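Local coordinates for protein galactose mutarotase related enzyme (Lactobacillus acidophilus, PDB 3DCD) that probably binds carbohydrate and may act as a sugar isomerase of the aldose 1-epimerase (galactose mutarotase) family, though its own activity is unproven, at residues His28-Glu40 with Val140-His152. Residues are numbered along the deposited sequence; the frame is centred on the assembly and turned at random.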
# COMPACT_ATOMS: atom_id res chain seq x y z
N HIS A 28 -20.83 -13.78 0.75
CA HIS A 28 -22.11 -13.89 1.45
C HIS A 28 -23.03 -12.68 1.32
O HIS A 28 -24.23 -12.84 1.15
CB HIS A 28 -21.85 -14.17 2.92
CG HIS A 28 -21.22 -15.49 3.17
ND1 HIS A 28 -19.94 -15.62 3.66
CD2 HIS A 28 -21.68 -16.75 2.97
CE1 HIS A 28 -19.64 -16.90 3.77
NE2 HIS A 28 -20.68 -17.61 3.36
N THR A 29 -22.46 -11.48 1.41
CA THR A 29 -23.25 -10.25 1.50
C THR A 29 -23.19 -9.40 0.22
O THR A 29 -24.02 -8.48 0.04
CB THR A 29 -22.75 -9.37 2.64
OG1 THR A 29 -21.48 -8.82 2.29
CG2 THR A 29 -22.61 -10.17 3.94
N ASP A 30 -22.20 -9.70 -0.63
CA ASP A 30 -21.92 -8.97 -1.88
C ASP A 30 -21.43 -7.54 -1.62
O ASP A 30 -21.32 -6.74 -2.55
CB ASP A 30 -23.12 -8.99 -2.83
CG ASP A 30 -22.73 -8.69 -4.27
OD1 ASP A 30 -21.74 -9.27 -4.77
OD2 ASP A 30 -23.43 -7.88 -4.90
N GLU A 31 -21.09 -7.23 -0.37
CA GLU A 31 -20.51 -5.92 -0.05
C GLU A 31 -19.14 -5.72 -0.71
O GLU A 31 -18.32 -6.64 -0.74
CB GLU A 31 -20.44 -5.70 1.47
CG GLU A 31 -21.83 -5.58 2.11
CD GLU A 31 -21.81 -5.19 3.59
OE1 GLU A 31 -20.73 -4.84 4.13
OE2 GLU A 31 -22.90 -5.27 4.21
N GLU A 32 -18.90 -4.53 -1.27
CA GLU A 32 -17.65 -4.23 -1.97
C GLU A 32 -16.68 -3.53 -1.02
O GLU A 32 -16.99 -2.45 -0.50
CB GLU A 32 -17.90 -3.32 -3.17
CG GLU A 32 -16.62 -2.76 -3.83
CD GLU A 32 -15.72 -3.84 -4.41
OE1 GLU A 32 -16.16 -4.52 -5.35
OE2 GLU A 32 -14.58 -4.01 -3.92
N PHE A 33 -15.51 -4.11 -0.80
CA PHE A 33 -14.59 -3.54 0.18
C PHE A 33 -13.64 -2.50 -0.39
O PHE A 33 -13.18 -1.63 0.35
CB PHE A 33 -13.82 -4.65 0.91
CG PHE A 33 -14.70 -5.46 1.81
CD1 PHE A 33 -14.97 -5.03 3.10
CD2 PHE A 33 -15.30 -6.63 1.35
CE1 PHE A 33 -15.82 -5.77 3.95
CE2 PHE A 33 -16.14 -7.38 2.18
CZ PHE A 33 -16.40 -6.94 3.48
N MSE A 34 -13.37 -2.57 -1.69
CA MSE A 34 -12.38 -1.70 -2.31
C MSE A 34 -13.00 -0.44 -2.89
O MSE A 34 -14.02 -0.49 -3.59
CB MSE A 34 -11.64 -2.42 -3.43
CG MSE A 34 -11.05 -3.74 -3.03
SE MSE A 34 -9.85 -3.66 -1.45
CE MSE A 34 -8.57 -2.36 -2.08
N TRP A 35 -12.34 0.69 -2.61
CA TRP A 35 -12.60 1.97 -3.27
C TRP A 35 -12.63 1.80 -4.79
O TRP A 35 -11.75 1.14 -5.36
CB TRP A 35 -11.53 2.97 -2.84
CG TRP A 35 -11.47 4.27 -3.63
CD1 TRP A 35 -10.49 4.66 -4.50
CD2 TRP A 35 -12.42 5.33 -3.60
NE1 TRP A 35 -10.76 5.91 -5.01
CE2 TRP A 35 -11.94 6.35 -4.47
CE3 TRP A 35 -13.62 5.54 -2.92
CZ2 TRP A 35 -12.64 7.54 -4.68
CZ3 TRP A 35 -14.31 6.74 -3.14
CH2 TRP A 35 -13.81 7.71 -4.01
N GLN A 36 -13.65 2.37 -5.44
CA GLN A 36 -13.89 2.11 -6.86
C GLN A 36 -13.32 3.16 -7.80
O GLN A 36 -13.74 3.27 -8.96
CB GLN A 36 -15.38 1.85 -7.12
CG GLN A 36 -15.82 0.51 -6.54
CD GLN A 36 -14.99 -0.63 -7.13
OE1 GLN A 36 -14.97 -0.83 -8.35
NE2 GLN A 36 -14.28 -1.37 -6.26
N ALA A 37 -12.33 3.92 -7.30
CA ALA A 37 -11.48 4.75 -8.14
C ALA A 37 -12.23 5.89 -8.84
O ALA A 37 -11.95 6.20 -10.00
CB ALA A 37 -10.75 3.88 -9.16
N ASN A 38 -13.16 6.53 -8.14
CA ASN A 38 -13.87 7.70 -8.67
C ASN A 38 -12.84 8.76 -9.12
O ASN A 38 -12.15 9.33 -8.28
CB ASN A 38 -14.78 8.25 -7.57
CG ASN A 38 -15.64 9.40 -8.02
OD1 ASN A 38 -15.47 9.95 -9.10
ND2 ASN A 38 -16.59 9.78 -7.16
N PRO A 39 -12.73 9.04 -10.44
CA PRO A 39 -11.66 9.93 -10.91
C PRO A 39 -11.82 11.38 -10.47
O PRO A 39 -10.89 12.17 -10.63
CB PRO A 39 -11.78 9.85 -12.45
CG PRO A 39 -13.19 9.47 -12.70
CD PRO A 39 -13.56 8.54 -11.57
N GLU A 40 -13.00 11.73 -9.95
CA GLU A 40 -13.28 13.05 -9.40
C GLU A 40 -12.55 13.26 -8.09
O GLU A 40 -12.34 14.39 -7.66
CB GLU A 40 -14.79 13.24 -9.21
CG GLU A 40 -15.56 13.25 -10.54
CD GLU A 40 -15.50 14.59 -11.27
OE1 GLU A 40 -14.90 15.55 -10.75
OE2 GLU A 40 -16.07 14.68 -12.38
N VAL A 140 9.39 -0.60 -1.80
CA VAL A 140 8.16 -1.29 -2.23
C VAL A 140 7.09 -1.10 -1.15
O VAL A 140 7.41 -0.99 0.03
CB VAL A 140 8.41 -2.79 -2.60
CG1 VAL A 140 8.83 -3.63 -1.38
CG2 VAL A 140 7.18 -3.38 -3.30
N GLY A 141 5.82 -1.02 -1.56
CA GLY A 141 4.73 -0.77 -0.63
C GLY A 141 3.38 -1.09 -1.25
O GLY A 141 3.25 -1.16 -2.47
N GLY A 142 2.40 -1.33 -0.40
CA GLY A 142 1.00 -1.47 -0.82
C GLY A 142 0.24 -0.18 -0.54
O GLY A 142 0.72 0.69 0.21
N HIS A 143 -0.94 -0.04 -1.13
CA HIS A 143 -1.71 1.22 -1.07
C HIS A 143 -3.22 0.92 -1.24
O HIS A 143 -3.91 1.65 -1.95
CB HIS A 143 -1.16 2.14 -2.18
CG HIS A 143 -1.48 3.60 -2.04
ND1 HIS A 143 -2.76 4.08 -1.90
CD2 HIS A 143 -0.68 4.70 -2.14
CE1 HIS A 143 -2.74 5.41 -1.84
NE2 HIS A 143 -1.49 5.81 -2.01
N PRO A 144 -3.75 -0.15 -0.59
CA PRO A 144 -5.17 -0.45 -0.82
C PRO A 144 -6.10 0.66 -0.31
O PRO A 144 -5.89 1.16 0.79
CB PRO A 144 -5.40 -1.72 0.01
CG PRO A 144 -4.30 -1.72 1.03
CD PRO A 144 -3.13 -1.10 0.35
N GLY A 145 -7.10 1.05 -1.12
CA GLY A 145 -8.16 1.95 -0.64
C GLY A 145 -9.41 1.16 -0.27
O GLY A 145 -9.88 0.36 -1.08
N PHE A 146 -9.91 1.37 0.96
CA PHE A 146 -11.09 0.67 1.48
C PHE A 146 -12.28 1.59 1.63
O PHE A 146 -12.16 2.64 2.27
CB PHE A 146 -10.80 0.07 2.86
CG PHE A 146 -9.60 -0.82 2.88
CD1 PHE A 146 -8.48 -0.45 3.61
CD2 PHE A 146 -9.58 -2.00 2.14
CE1 PHE A 146 -7.34 -1.28 3.62
CE2 PHE A 146 -8.46 -2.84 2.15
CZ PHE A 146 -7.33 -2.47 2.90
N ASN A 147 -13.43 1.18 1.07
CA ASN A 147 -14.69 1.90 1.28
C ASN A 147 -15.06 2.02 2.75
O ASN A 147 -14.83 1.09 3.52
CB ASN A 147 -15.86 1.17 0.60
CG ASN A 147 -15.80 1.22 -0.91
OD1 ASN A 147 -16.23 0.28 -1.58
ND2 ASN A 147 -15.32 2.32 -1.46
N LEU A 148 -15.67 3.14 3.13
CA LEU A 148 -16.39 3.24 4.39
C LEU A 148 -17.86 3.15 4.01
O LEU A 148 -18.38 4.05 3.36
CB LEU A 148 -16.10 4.58 5.10
CG LEU A 148 -14.63 5.00 5.17
CD1 LEU A 148 -14.52 6.37 5.78
CD2 LEU A 148 -13.79 4.00 5.97
N PRO A 149 -18.53 2.04 4.38
CA PRO A 149 -19.94 1.89 3.96
C PRO A 149 -20.85 2.91 4.66
O PRO A 149 -20.70 3.15 5.85
CB PRO A 149 -20.30 0.46 4.39
CG PRO A 149 -19.25 0.08 5.39
CD PRO A 149 -18.04 0.89 5.16
N THR A 150 -21.75 3.51 3.90
CA THR A 150 -22.67 4.49 4.45
C THR A 150 -24.08 4.26 3.89
O THR A 150 -24.84 5.21 3.70
CB THR A 150 -22.22 5.92 4.12
OG1 THR A 150 -22.23 6.10 2.70
CG2 THR A 150 -20.82 6.21 4.69
N ASP A 151 -24.44 3.00 3.66
CA ASP A 151 -25.75 2.66 3.09
C ASP A 151 -26.86 2.57 4.15
O ASP A 151 -28.04 2.52 3.81
CB ASP A 151 -25.68 1.38 2.24
CG ASP A 151 -24.93 1.59 0.93
OD1 ASP A 151 -24.73 2.77 0.55
OD2 ASP A 151 -24.52 0.60 0.28
N HIS A 152 -26.48 2.56 5.42
CA HIS A 152 -27.47 2.48 6.50
C HIS A 152 -27.29 3.58 7.54
O HIS A 152 -27.35 3.33 8.75
CB HIS A 152 -27.51 1.07 7.09
CG HIS A 152 -27.78 0.01 6.06
ND1 HIS A 152 -29.03 -0.19 5.51
CD2 HIS A 152 -26.95 -0.84 5.42
CE1 HIS A 152 -28.97 -1.15 4.61
NE2 HIS A 152 -27.71 -1.57 4.53
O HOH W 1 -14.19 -1.45 2.95
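The amide end of Asn147 comes to the edge of the Trp35 indole, near its plane, the amide and ring planes standing 73° apart; Ala37 N lies over one indole face, toward the rim, and Tyr249 stacks on the ring. The Phe146 ring has Phe33 O at its edge and Pro144 O above one face, toward the rim, while the selenium of Met34, modelled as selenomethionine, approaches obliquely in a Met-aromatic contact, SE 3.9 Å from Phe146 CE2. These groups flank a single beta bridge in the galactose mutarotase-like beta fold, where the loop between strands 20-26 and 48-49 meets the end of the broken strand 136-147. Met34 and Phe146 form the bridged pair, with one backbone bond on either side: Trp35 N to Gly145 O (2.9 Å) and Asn147 N to Phe33 O (2.9 Å). Phe33 O also takes a CA-H...O contact from Phe146 CA at 3.3 Å. Met34 CG stands anti to the carbonyl carbon (chi1 -52°), and further bends at chi2 and chi3 curl the chain back, bringing CE 3.2 Å from Gly145 O and against Pro144 CB. Behind the bridge, Glu32 OE2 accepts from the backbone N of both Met34 and Val24, and OE1 bonds Ser23 OG, so one carboxylate ties the loop to strand 20-26. Trp35 NE1 is held by Trp42 O. The amide end of Asn147 sits close to the carbonyls of Glu32 and Met34, so a leucine here would probably leave both oxygens facing apolar methyls instead of a polar group. On the flank beside Phe33, one water closes the junction, donating to Phe33 O at 2.8 Å and to Asn147 O at 2.7 Å.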